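Long-range contacts in homoprotocatechuate 2,3-dioxygenase (Brevibacterium fuscum, PDB 4Z6M), which cleaves the aromatic ring of homoprotocatechuate with molecular oxygen at a non-haem iron(II) centre, acting as an extradiol dioxygenase: residues E4-P8 / K168-D172; E48-L53 / L64-K68; V71-K75 / S309-D313; G111-L116 / E127-T133; L122-Y126 / N157-P161. The protein carries 1 engineered substitution. All blocks are in the same frame, centred on the assembly; numbering follows the deposited sequence.

Contact 1. Residues E4-P8 / K168-D172; sequences EIPKP and KYLED
Lys168 and Ile5 make a polar contact, backed by an apolar touch, that holds the N-terminal loop 4-8 against helix 163-172 on the partly buried outer side of the fold. Lys168 NZ donates to Ile5 O over 2.8 Å and lies in the plane of that carbonyl. One helical turn on, Asp172 OD2 accepts from Lys168 NZ at 2.7 Å through its syn lone pair. This is an intrahelical i to i+4 salt bridge with a loop carbonyl added. The lysine leaves its helix with CG anti to the backbone N and then bends at chi2 (-93°), which swings NZ between the loop and Asp172. Water 1 accepts from Lys168 NZ at 2.6 Å, while Glu4 OE1 lies 4.2 Å from Lys168 NZ, beyond salt-bridge range. The helix connects strands 152-160 and 176-182 in the second glyoxalase/dioxygenase family region, as in the beta-alpha-beta-beta-beta modules of this superfamily. Asp172 also faces the loop: its OD2 rests 3.5 Å from Lys7 CB, and water 2 joins that oxygen to Pro6 O. On the buried side, Ile5 CD1 presses on Tyr169 CB at 3.6 Å, approaching the ring obliquely. Ile5 also packs on Leu97 and Pro121. The Tyr169 hydroxyl points elsewhere and is hydrogen-bonded to Asp120 and Tyr94.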
# COMPACT_ATOMS: atom_id res chain seq x y z
N GLU A 4 45.68 -8.62 11.20
CA GLU A 4 45.20 -7.96 9.94
C GLU A 4 45.30 -8.95 8.78
O GLU A 4 46.30 -9.66 8.64
CB GLU A 4 46.00 -6.69 9.63
CG GLU A 4 45.46 -5.86 8.48
CD GLU A 4 46.53 -5.00 7.81
OE1 GLU A 4 47.49 -5.56 7.23
OE2 GLU A 4 46.41 -3.77 7.86
N ILE A 5 44.25 -8.99 7.97
CA ILE A 5 44.26 -9.79 6.75
C ILE A 5 44.93 -8.94 5.67
O ILE A 5 44.48 -7.84 5.38
CB ILE A 5 42.83 -10.20 6.35
CG1 ILE A 5 42.20 -11.06 7.47
CG2 ILE A 5 42.84 -10.93 5.01
CD1 ILE A 5 40.68 -11.17 7.47
N PRO A 6 46.02 -9.44 5.05
CA PRO A 6 46.73 -8.57 4.12
C PRO A 6 45.97 -8.36 2.82
O PRO A 6 45.16 -9.20 2.42
CB PRO A 6 48.04 -9.33 3.84
CG PRO A 6 47.68 -10.76 4.06
CD PRO A 6 46.69 -10.75 5.19
N LYS A 7 46.22 -7.23 2.16
CA LYS A 7 45.68 -6.96 0.83
C LYS A 7 46.54 -7.67 -0.21
O LYS A 7 47.73 -7.36 -0.34
CB LYS A 7 45.69 -5.46 0.56
CG LYS A 7 45.11 -5.09 -0.79
CD LYS A 7 45.10 -3.58 -1.01
CE LYS A 7 44.75 -3.27 -2.45
NZ LYS A 7 44.58 -1.81 -2.70
N PRO A 8 45.94 -8.60 -0.98
CA PRO A 8 46.73 -9.26 -2.02
C PRO A 8 47.29 -8.31 -3.07
O PRO A 8 46.71 -7.25 -3.34
CB PRO A 8 45.75 -10.25 -2.64
CG PRO A 8 44.76 -10.52 -1.55
CD PRO A 8 44.60 -9.19 -0.86
N LYS A 168 37.87 -4.74 6.87
CA LYS A 168 39.04 -4.45 6.04
C LYS A 168 39.19 -5.46 4.90
O LYS A 168 39.43 -5.09 3.74
CB LYS A 168 40.29 -4.40 6.90
CG LYS A 168 41.48 -3.82 6.18
CD LYS A 168 42.34 -4.87 5.54
CE LYS A 168 43.76 -4.35 5.35
NZ LYS A 168 44.43 -5.19 4.34
N TYR A 169 39.02 -6.74 5.23
CA TYR A 169 39.11 -7.81 4.24
C TYR A 169 38.05 -7.65 3.14
O TYR A 169 38.36 -7.74 1.96
CB TYR A 169 39.05 -9.17 4.94
CG TYR A 169 38.36 -10.28 4.16
CD1 TYR A 169 38.94 -10.84 3.04
CD2 TYR A 169 37.13 -10.74 4.56
CE1 TYR A 169 38.30 -11.85 2.33
CE2 TYR A 169 36.48 -11.74 3.86
CZ TYR A 169 37.08 -12.29 2.76
OH TYR A 169 36.44 -13.29 2.07
N LEU A 170 36.81 -7.36 3.54
CA LEU A 170 35.74 -7.18 2.56
C LEU A 170 35.94 -5.92 1.74
O LEU A 170 35.60 -5.91 0.56
CB LEU A 170 34.36 -7.21 3.22
CG LEU A 170 33.92 -8.59 3.74
CD1 LEU A 170 32.63 -8.48 4.53
CD2 LEU A 170 33.77 -9.63 2.64
N GLU A 171 36.51 -4.86 2.33
CA GLU A 171 36.82 -3.68 1.54
C GLU A 171 37.88 -3.94 0.48
O GLU A 171 37.75 -3.49 -0.66
CB GLU A 171 37.25 -2.53 2.45
CG GLU A 171 36.11 -1.94 3.26
CD GLU A 171 36.59 -0.88 4.24
OE1 GLU A 171 37.69 -1.04 4.83
OE2 GLU A 171 35.88 0.11 4.39
N ASP A 172 38.91 -4.70 0.85
CA ASP A 172 39.95 -5.05 -0.11
C ASP A 172 39.35 -5.86 -1.25
O ASP A 172 39.75 -5.75 -2.40
CB ASP A 172 41.06 -5.86 0.58
CG ASP A 172 41.98 -5.00 1.46
OD1 ASP A 172 42.00 -3.77 1.32
OD2 ASP A 172 42.70 -5.59 2.29
O HOH W 1 46.90 -4.25 4.18
O HOH W 2 42.41 -8.23 2.57

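Contact 2. Residues E48-L53 / L64-K68; sequences ENQIYL and LVLTK
Gln50 and Thr67 lie side by side as a non-hydrogen-bonded pair, and their side chains close the gap themselves. Gln50 NE2 gives a nearly straight bond to Thr67 OG1 (3.0 Å, 166°), with the hydroxyl oxygen in the amide plane. The other end of the amide is taken by Tyr52 OH, which donates to Gln50 OE1 at 2.7 Å from above the carbonyl plane. Val65 sits beside Tyr52 and places CG1 over one face of its ring, 4.0 Å from the centroid. Leu53, Leu64 and Leu66 meet on the opposite face of the sheet, where Leu53 CD1 reaches Leu66 CD1 at 3.9 Å. Behind these side chains is an antiparallel hairpin of strands 50-54 and 64-68. Ile51 and Leu66 exchange both backbone bonds, and Lys68 N extends the pairing to Asn49 O at 2.8 Å. Further out, helix 28-38 covers the leucine face through Tyr35. Glu22 bonds Thr67 OG1, Lys110 N bonds Tyr52 OH, and His62 meets the tyrosine ring edge-to-face. With its NH2 and its oxygen both engaged, the Gln50 amide has a defined flip, and Thr67 passes the polar chain on to Glu22.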
# COMPACT_ATOMS: atom_id res chain seq x y z
N GLU A 48 14.78 -35.71 -4.56
CA GLU A 48 14.65 -36.22 -3.21
C GLU A 48 15.66 -35.64 -2.22
O GLU A 48 15.52 -35.84 -1.01
CB GLU A 48 14.76 -37.75 -3.23
CG GLU A 48 13.75 -38.45 -4.13
CD GLU A 48 12.32 -38.37 -3.62
OE1 GLU A 48 12.11 -37.94 -2.46
OE2 GLU A 48 11.40 -38.76 -4.37
N ASN A 49 16.71 -35.03 -2.75
CA ASN A 49 17.81 -34.50 -1.94
C ASN A 49 17.92 -32.98 -1.89
O ASN A 49 18.51 -32.44 -0.95
CB ASN A 49 19.12 -35.05 -2.48
CG ASN A 49 19.25 -36.53 -2.20
OD1 ASN A 49 19.23 -36.93 -1.05
ND2 ASN A 49 19.31 -37.33 -3.23
N GLN A 50 17.37 -32.29 -2.90
CA GLN A 50 17.55 -30.84 -3.01
C GLN A 50 16.32 -30.17 -3.59
O GLN A 50 15.60 -30.75 -4.40
CB GLN A 50 18.72 -30.49 -3.93
CG GLN A 50 20.09 -30.95 -3.44
CD GLN A 50 21.20 -30.49 -4.37
OE1 GLN A 50 21.19 -30.77 -5.56
NE2 GLN A 50 22.14 -29.75 -3.83
N ILE A 51 16.10 -28.94 -3.18
CA ILE A 51 15.11 -28.06 -3.78
C ILE A 51 15.78 -26.76 -4.14
O ILE A 51 16.47 -26.15 -3.32
CB ILE A 51 13.94 -27.78 -2.81
CG1 ILE A 51 13.31 -29.12 -2.37
CG2 ILE A 51 12.92 -26.86 -3.46
CD1 ILE A 51 12.35 -28.99 -1.23
N TYR A 52 15.59 -26.36 -5.38
CA TYR A 52 16.20 -25.15 -5.93
C TYR A 52 15.08 -24.13 -6.11
O TYR A 52 14.10 -24.41 -6.79
CB TYR A 52 16.83 -25.42 -7.30
CG TYR A 52 18.07 -26.28 -7.24
CD1 TYR A 52 17.99 -27.66 -7.01
CD2 TYR A 52 19.32 -25.73 -7.47
CE1 TYR A 52 19.14 -28.45 -6.96
CE2 TYR A 52 20.47 -26.50 -7.42
CZ TYR A 52 20.38 -27.86 -7.17
OH TYR A 52 21.54 -28.61 -7.09
N LEU A 53 15.24 -22.95 -5.50
CA LEU A 53 14.19 -21.96 -5.41
C LEU A 53 14.68 -20.61 -5.92
O LEU A 53 15.85 -20.25 -5.74
CB LEU A 53 13.77 -21.77 -3.95
CG LEU A 53 13.19 -23.03 -3.29
CD1 LEU A 53 13.11 -22.84 -1.78
CD2 LEU A 53 11.84 -23.37 -3.89
N LEU A 64 18.22 -19.85 -3.84
CA LEU A 64 18.29 -20.62 -2.62
C LEU A 64 18.29 -22.09 -3.00
O LEU A 64 17.44 -22.54 -3.77
CB LEU A 64 17.11 -20.30 -1.70
CG LEU A 64 17.09 -20.91 -0.32
CD1 LEU A 64 18.26 -20.41 0.52
CD2 LEU A 64 15.78 -20.58 0.38
N VAL A 65 19.28 -22.83 -2.50
CA VAL A 65 19.33 -24.28 -2.64
C VAL A 65 19.17 -24.88 -1.26
O VAL A 65 19.95 -24.57 -0.34
CB VAL A 65 20.65 -24.77 -3.27
CG1 VAL A 65 20.59 -26.28 -3.51
CG2 VAL A 65 20.90 -24.04 -4.58
N LEU A 66 18.16 -25.72 -1.09
CA LEU A 66 17.97 -26.48 0.15
C LEU A 66 18.51 -27.88 -0.11
O LEU A 66 18.04 -28.57 -1.02
CB LEU A 66 16.50 -26.56 0.53
CG LEU A 66 15.74 -25.23 0.58
CD1 LEU A 66 14.27 -25.49 0.88
CD2 LEU A 66 16.39 -24.26 1.56
N THR A 67 19.51 -28.29 0.67
CA THR A 67 20.18 -29.58 0.50
C THR A 67 19.95 -30.40 1.75
O THR A 67 20.29 -29.97 2.84
CB THR A 67 21.67 -29.39 0.21
OG1 THR A 67 21.84 -28.71 -1.04
CG2 THR A 67 22.42 -30.71 0.17
N LYS A 68 19.43 -31.61 1.61
CA LYS A 68 19.23 -32.49 2.73
C LYS A 68 20.59 -32.90 3.30
O LYS A 68 21.50 -33.26 2.56
CB LYS A 68 18.47 -33.74 2.28
CG LYS A 68 18.14 -34.74 3.37
CD LYS A 68 17.48 -35.96 2.72
CE LYS A 68 17.41 -37.14 3.68
NZ LYS A 68 16.82 -36.75 4.99

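Contact 3. Residues V71-K75 / S309-D313; sequences VAALK and SKVLD
The peptide groups of Lys310 and Leu74 are the flat groups that meet; neither segment brings a ring. The Lys310 carbonyl oxygen, Lys310 O, accepts Leu74 N at 2.8 Å, with the donor tilted 20° from the carbonyl plane. Leu74 O in turn accepts Leu312 N at 2.8 Å, and this donor comes almost end-on to the oxygen. Beside the first of these peptides lies Ala73, whose CA makes a CA-H...O contact with Lys310 O at 3.2 Å. In Leu312, CG lies beside the backbone N (chi1 -55°), and from there Leu312 CD2 is pressed tightly against Ala73 CB (3.5 Å). Leu74 and Val311 lie alongside each other and point the same way, Leu74 CB to Val311 CG1 at 4.0 Å.

Leu74 thus bonds to the residues before and after Val311, and the two chains run in roughly the same direction: a single bridge of parallel type. Strand 73-81 is paired with strand 15-25 through Ala73 and Lys75. Segment 309-313 comes in next to its first residues, close to where strand 125-129 begins, and Leu74 and Val311 both touch Pro125. In this way a loop between helices 302-306 and 329-333 meets the sheet that holds strand 73-81.

Toward solvent, the Lys310 side chain crosses Val71 at about a right angle, with its CD 3.8 Å from Val71 CG1. Waters 3 and 4 both donate to Ala72 O. Water 3 accepts from Lys310 N at 3.0 Å, and water 4 makes a weak link to its NZ. Water 5 donates to Lys75 O and to Asp313 O.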
# COMPACT_ATOMS: atom_id res chain seq x y z
N VAL A 71 23.22 -32.17 9.51
CA VAL A 71 23.35 -31.05 10.42
C VAL A 71 23.00 -29.78 9.63
O VAL A 71 23.67 -29.42 8.66
CB VAL A 71 24.78 -30.93 11.01
CG1 VAL A 71 24.91 -29.70 11.91
CG2 VAL A 71 25.11 -32.18 11.80
N ALA A 72 21.97 -29.09 10.08
CA ALA A 72 21.57 -27.83 9.46
C ALA A 72 22.66 -26.78 9.57
O ALA A 72 23.24 -26.58 10.65
CB ALA A 72 20.30 -27.31 10.10
N ALA A 73 22.97 -26.13 8.45
CA ALA A 73 24.14 -25.25 8.35
C ALA A 73 24.14 -24.52 7.02
O ALA A 73 23.49 -24.99 6.06
CB ALA A 73 25.43 -26.05 8.48
N LEU A 74 24.86 -23.41 6.93
CA LEU A 74 25.19 -22.81 5.64
C LEU A 74 26.27 -23.65 4.95
O LEU A 74 27.34 -23.87 5.53
CB LEU A 74 25.71 -21.39 5.85
CG LEU A 74 26.25 -20.71 4.57
CD1 LEU A 74 25.12 -20.34 3.61
CD2 LEU A 74 27.10 -19.50 4.89
N LYS A 75 25.99 -24.12 3.73
CA LYS A 75 26.99 -24.81 2.92
C LYS A 75 27.78 -23.86 2.02
O LYS A 75 28.99 -24.03 1.84
CB LYS A 75 26.34 -25.94 2.10
CG LYS A 75 27.31 -26.81 1.34
CD LYS A 75 26.71 -28.14 0.94
CE LYS A 75 27.74 -28.92 0.12
NZ LYS A 75 27.47 -30.38 0.16
N SER A 309 23.14 -19.53 12.48
CA SER A 309 23.36 -20.86 11.92
C SER A 309 24.84 -21.24 11.84
O SER A 309 25.69 -20.43 11.52
CB SER A 309 22.77 -20.94 10.52
OG SER A 309 21.37 -20.68 10.52
N LYS A 310 25.12 -22.53 12.06
CA LYS A 310 26.42 -23.11 11.77
C LYS A 310 26.79 -22.91 10.31
O LYS A 310 25.89 -22.80 9.45
CB LYS A 310 26.38 -24.61 12.08
CG LYS A 310 26.05 -24.94 13.53
CD LYS A 310 25.71 -26.42 13.73
CE LYS A 310 25.01 -26.65 15.05
NZ LYS A 310 24.76 -28.10 15.31
N VAL A 311 28.09 -22.90 10.01
CA VAL A 311 28.55 -22.91 8.64
C VAL A 311 29.48 -24.10 8.42
O VAL A 311 30.17 -24.53 9.34
CB VAL A 311 29.23 -21.59 8.18
CG1 VAL A 311 28.41 -20.40 8.64
CG2 VAL A 311 30.67 -21.47 8.63
N LEU A 312 29.51 -24.60 7.20
CA LEU A 312 30.36 -25.75 6.85
C LEU A 312 31.64 -25.31 6.19
O LEU A 312 31.70 -24.29 5.52
CB LEU A 312 29.62 -26.70 5.92
CG LEU A 312 28.27 -27.21 6.43
CD1 LEU A 312 27.67 -28.22 5.46
CD2 LEU A 312 28.37 -27.81 7.83
N ASP A 313 32.69 -26.12 6.40
CA ASP A 313 33.88 -26.04 5.59
C ASP A 313 33.69 -26.83 4.28
O ASP A 313 32.60 -27.36 4.01
CB ASP A 313 35.10 -26.52 6.43
CG ASP A 313 35.10 -28.01 6.74
OD1 ASP A 313 34.43 -28.81 6.04
OD2 ASP A 313 35.78 -28.39 7.73
O HOH W 3 22.70 -24.21 11.90
O HOH W 4 22.54 -27.52 13.18
O HOH W 5 30.70 -26.19 2.18

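Contact 4. Residues G111-L116 / E127-T133; sequences GIGDAL and EFFFETT
Ile112 is the main bump of this contact and Phe129 the surface that takes it. Ile112 CD1 stands over one face of the Phe129 ring, 3.8 Å from the centroid, while CG2 fits against Phe129 CB at 3.7 Å. Phe129 has the less usual chi1 of 73°, with CG between its backbone N and carbonyl carbon, and this lays the ring beneath the isoleucine. A second fit is at Gly113. With no side chain there, the Glu131 carboxylate comes close to the backbone, and Glu131 OE1 accepts Asp114 N at 3.0 Å from above its own plane. Gly113 N also donates to Glu131 O. Gly111 O is gripped twice, by Thr132 OG1 (2.8 Å) and by Thr133 N (3.0 Å). Farther on, Ala115 CB rests on Glu127 CD at 3.8 Å. Leu116 and Phe128 form a regular antiparallel hydrogen-bonded pair. Between the regular and irregular parts the chains spread, and water 6 spans Asp114 O and Glu131 N. The Glu127 carboxylate is held by Tyr20 and Arg117, and Asp114 by Arg103. The hairpin of strands 115-119 and 125-129 lies between strands 101-104 and 73-81 in the sheet. Helix 84-96 packs on Leu116 and Asp114, and Phe130 reaches Pro278 of the second subunit.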
# COMPACT_ATOMS: atom_id res chain seq x y z
N GLY A 111 22.56 -25.83 -12.23
CA GLY A 111 22.25 -24.50 -12.73
C GLY A 111 23.34 -23.48 -12.52
O GLY A 111 23.16 -22.32 -12.88
N ILE A 112 24.48 -23.91 -11.95
CA ILE A 112 25.70 -23.12 -11.91
C ILE A 112 26.80 -23.86 -12.65
O ILE A 112 26.93 -25.08 -12.51
CB ILE A 112 26.14 -22.86 -10.46
CG1 ILE A 112 24.99 -22.26 -9.64
CG2 ILE A 112 27.38 -21.97 -10.45
CD1 ILE A 112 24.70 -20.81 -9.95
N GLY A 113 27.54 -23.10 -13.45
CA GLY A 113 28.68 -23.59 -14.20
C GLY A 113 29.98 -23.44 -13.41
O GLY A 113 30.00 -23.67 -12.21
N ASP A 114 31.05 -23.03 -14.10
CA ASP A 114 32.38 -22.95 -13.51
C ASP A 114 32.30 -22.12 -12.22
O ASP A 114 31.83 -20.98 -12.22
CB ASP A 114 33.32 -22.35 -14.55
CG ASP A 114 34.72 -22.12 -14.04
OD1 ASP A 114 35.22 -22.98 -13.29
OD2 ASP A 114 35.32 -21.07 -14.40
N ALA A 115 32.74 -22.71 -11.12
CA ALA A 115 32.54 -22.11 -9.80
C ALA A 115 33.73 -22.37 -8.90
O ALA A 115 34.32 -23.45 -8.94
CB ALA A 115 31.28 -22.63 -9.14
N LEU A 116 34.06 -21.37 -8.09
CA LEU A 116 35.10 -21.49 -7.06
C LEU A 116 34.44 -21.39 -5.70
O LEU A 116 33.77 -20.39 -5.41
CB LEU A 116 36.10 -20.36 -7.22
CG LEU A 116 37.21 -20.34 -6.16
CD1 LEU A 116 38.25 -21.39 -6.53
CD2 LEU A 116 37.81 -18.96 -6.05
N GLU A 127 31.17 -18.79 -2.44
CA GLU A 127 31.30 -19.22 -3.83
C GLU A 127 31.33 -18.00 -4.75
O GLU A 127 30.61 -17.04 -4.53
CB GLU A 127 30.14 -20.14 -4.26
CG GLU A 127 30.28 -20.64 -5.70
CD GLU A 127 29.17 -21.58 -6.13
OE1 GLU A 127 29.25 -22.80 -5.80
OE2 GLU A 127 28.23 -21.09 -6.79
N PHE A 128 32.15 -18.08 -5.79
CA PHE A 128 32.16 -17.13 -6.89
C PHE A 128 31.93 -17.88 -8.18
O PHE A 128 32.56 -18.91 -8.45
CB PHE A 128 33.50 -16.42 -6.94
CG PHE A 128 33.82 -15.68 -5.68
CD1 PHE A 128 33.34 -14.40 -5.49
CD2 PHE A 128 34.50 -16.31 -4.64
CE1 PHE A 128 33.57 -13.73 -4.30
CE2 PHE A 128 34.74 -15.64 -3.45
CZ PHE A 128 34.28 -14.35 -3.29
N PHE A 129 31.01 -17.36 -8.98
CA PHE A 129 30.67 -17.99 -10.27
C PHE A 129 30.22 -16.88 -11.23
O PHE A 129 29.73 -15.84 -10.77
CB PHE A 129 29.57 -19.04 -10.12
CG PHE A 129 28.21 -18.43 -9.87
CD1 PHE A 129 27.81 -18.12 -8.59
CD2 PHE A 129 27.37 -18.09 -10.94
CE1 PHE A 129 26.59 -17.49 -8.37
CE2 PHE A 129 26.15 -17.47 -10.72
CZ PHE A 129 25.76 -17.18 -9.43
N PHE A 130 30.37 -17.14 -12.53
CA PHE A 130 29.70 -16.35 -13.57
C PHE A 130 28.60 -17.17 -14.27
O PHE A 130 27.44 -16.73 -14.33
CB PHE A 130 30.69 -15.83 -14.62
CG PHE A 130 30.00 -15.22 -15.79
CD1 PHE A 130 29.49 -13.94 -15.70
CD2 PHE A 130 29.76 -15.96 -16.94
CE1 PHE A 130 28.80 -13.39 -16.76
CE2 PHE A 130 29.09 -15.42 -18.00
CZ PHE A 130 28.60 -14.14 -17.92
N GLU A 131 28.94 -18.36 -14.77
CA GLU A 131 28.01 -19.15 -15.58
C GLU A 131 26.84 -19.65 -14.75
O GLU A 131 27.01 -20.24 -13.69
CB GLU A 131 28.72 -20.37 -16.20
CG GLU A 131 29.91 -20.06 -17.10
CD GLU A 131 30.70 -21.28 -17.57
OE1 GLU A 131 30.65 -22.41 -16.97
OE2 GLU A 131 31.41 -21.07 -18.58
N THR A 132 25.62 -19.43 -15.27
CA THR A 132 24.41 -19.93 -14.64
C THR A 132 23.33 -20.13 -15.71
O THR A 132 23.26 -19.37 -16.69
CB THR A 132 23.93 -19.01 -13.49
OG1 THR A 132 22.72 -19.54 -12.92
CG2 THR A 132 23.69 -17.60 -13.96
N THR A 133 22.51 -21.15 -15.52
CA THR A 133 21.42 -21.44 -16.43
C THR A 133 20.32 -20.40 -16.24
O THR A 133 19.80 -20.24 -15.14
CB THR A 133 20.85 -22.83 -16.12
OG1 THR A 133 21.90 -23.78 -16.26
CG2 THR A 133 19.70 -23.20 -17.07
O HOH W 6 31.55 -19.19 -14.11

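Contact 5. Residues L122-Y126 / N157-P161; sequences LGFPY and NQVTP
Tyr126 and Gln158 supply the direct hydrogen bond. Tyr126 OH donates to Gln158 OE1 at 2.7 Å, on a lone pair and in the carbonyl plane, and Gln158 OE1 sits at the edge of the tyrosine ring. Thr202 OG1 is a second partner of this buried oxygen. The other end of the amide makes an aromatic contact. Gln158 NE2 lies over the centre of the Phe124 ring, 3.2 Å above its plane, with amide and ring planes 62° apart. Gln158 CG also lies over that face, as a CH-pi contact at 4.2 Å from the centroid. The extended glutamine chain (chi2 172°) carries its amide across the ring to the tyrosine. At the ring edge, Val159 O lies in plane, 3.4 Å from Phe124 CZ. The contact joins the two large sheets of the chain: segment 122-126 lies in the first glyoxalase/dioxygenase family region, segment 157-161 in the second. Strand 152-160 also carries the iron ligand His155, and Asn157 pairs by backbone with His214, another ligand. Waters make the remaining links. Water 8 accepts from Gln158 NE2 at 2.8 Å and donates weakly to Tyr126 OH. Water 7 lies between Leu122 O and Thr160 OG1, 2.7 Å from each.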
# COMPACT_ATOMS: atom_id res chain seq x y z
N LEU A 122 37.56 -15.44 7.28
CA LEU A 122 36.66 -15.44 8.43
C LEU A 122 35.99 -16.77 8.67
O LEU A 122 35.12 -16.89 9.54
CB LEU A 122 35.59 -14.34 8.28
CG LEU A 122 36.11 -12.92 8.02
CD1 LEU A 122 34.94 -11.95 7.87
CD2 LEU A 122 37.08 -12.47 9.11
N GLY A 123 36.34 -17.77 7.88
CA GLY A 123 35.80 -19.12 8.06
C GLY A 123 34.54 -19.42 7.28
O GLY A 123 33.90 -20.45 7.52
N PHE A 124 34.15 -18.53 6.36
CA PHE A 124 32.89 -18.67 5.66
C PHE A 124 33.09 -19.33 4.30
O PHE A 124 34.08 -19.07 3.62
CB PHE A 124 32.19 -17.33 5.48
CG PHE A 124 31.58 -16.81 6.73
CD1 PHE A 124 32.35 -16.06 7.60
CD2 PHE A 124 30.27 -17.07 7.05
CE1 PHE A 124 31.80 -15.58 8.78
CE2 PHE A 124 29.72 -16.61 8.23
CZ PHE A 124 30.49 -15.84 9.09
N PRO A 125 32.13 -20.17 3.90
CA PRO A 125 32.18 -20.84 2.61
C PRO A 125 31.59 -19.91 1.55
O PRO A 125 30.37 -19.88 1.35
CB PRO A 125 31.32 -22.09 2.82
CG PRO A 125 30.35 -21.70 3.87
CD PRO A 125 31.04 -20.69 4.75
N TYR A 126 32.46 -19.17 0.89
CA TYR A 126 32.05 -18.30 -0.21
C TYR A 126 32.13 -19.05 -1.53
O TYR A 126 33.06 -19.83 -1.74
CB TYR A 126 32.95 -17.07 -0.29
CG TYR A 126 32.62 -15.88 0.60
CD1 TYR A 126 31.69 -15.94 1.63
CD2 TYR A 126 33.22 -14.66 0.34
CE1 TYR A 126 31.37 -14.79 2.38
CE2 TYR A 126 32.92 -13.53 1.08
CZ TYR A 126 32.00 -13.60 2.10
OH TYR A 126 31.67 -12.46 2.80
N ASN A 157 23.91 -11.92 5.91
CA ASN A 157 24.46 -11.29 7.10
C ASN A 157 25.21 -12.36 7.90
O ASN A 157 24.65 -13.42 8.17
CB ASN A 157 23.35 -10.63 7.93
CG ASN A 157 23.88 -9.82 9.10
OD1 ASN A 157 24.59 -10.34 9.96
ND2 ASN A 157 23.55 -8.53 9.12
N GLN A 158 26.48 -12.08 8.20
CA GLN A 158 27.44 -13.01 8.82
C GLN A 158 27.76 -12.59 10.24
O GLN A 158 28.01 -11.41 10.49
CB GLN A 158 28.72 -12.96 8.01
CG GLN A 158 28.54 -13.30 6.54
CD GLN A 158 29.78 -13.06 5.72
OE1 GLN A 158 29.75 -12.48 4.65
NE2 GLN A 158 30.91 -13.51 6.24
N VAL A 159 27.80 -13.54 11.16
CA VAL A 159 28.28 -13.27 12.51
C VAL A 159 29.77 -13.61 12.58
O VAL A 159 30.18 -14.73 12.25
CB VAL A 159 27.52 -14.07 13.58
CG1 VAL A 159 27.94 -13.61 14.96
CG2 VAL A 159 26.01 -14.01 13.42
N THR A 160 30.57 -12.65 13.05
CA THR A 160 32.01 -12.79 13.09
C THR A 160 32.52 -12.04 14.34
O THR A 160 31.96 -11.01 14.71
CB THR A 160 32.67 -12.29 11.77
OG1 THR A 160 34.01 -12.77 11.66
CG2 THR A 160 32.68 -10.78 11.66
N PRO A 161 33.57 -12.55 15.01
CA PRO A 161 33.90 -11.96 16.33
C PRO A 161 34.60 -10.60 16.27
O PRO A 161 34.47 -9.82 17.21
CB PRO A 161 34.79 -13.02 16.99
CG PRO A 161 35.30 -13.83 15.84
CD PRO A 161 34.22 -13.85 14.80
O HOH W 7 34.23 -15.46 11.70
O HOH W 8 33.38 -13.03 4.99

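Overall arrangement
Contact 5 is the most buried and lies nearest the chain centre. Its chemistry is an amide that lies over one ring and bonds to the hydroxyl of another. Contacts 2 to 5 all reach the eight-stranded sheet, and contact 5 joins it to the other large sheet. Contact 2 is a regular hairpin, contact 4 a hairpin that becomes irregular near a subunit interface, and contact 3 a single bridge from a later loop. Contacts 4 and 5 share strand 125-129. Contact 3 touches contact 5 through Pro125. Contact 1 is more exposed and relies on charge, yet its Tyr169 and Leu170 pack on Tyr126 of contact 5. Contacts 1 and 2 are farthest apart, about 33 Å between centres.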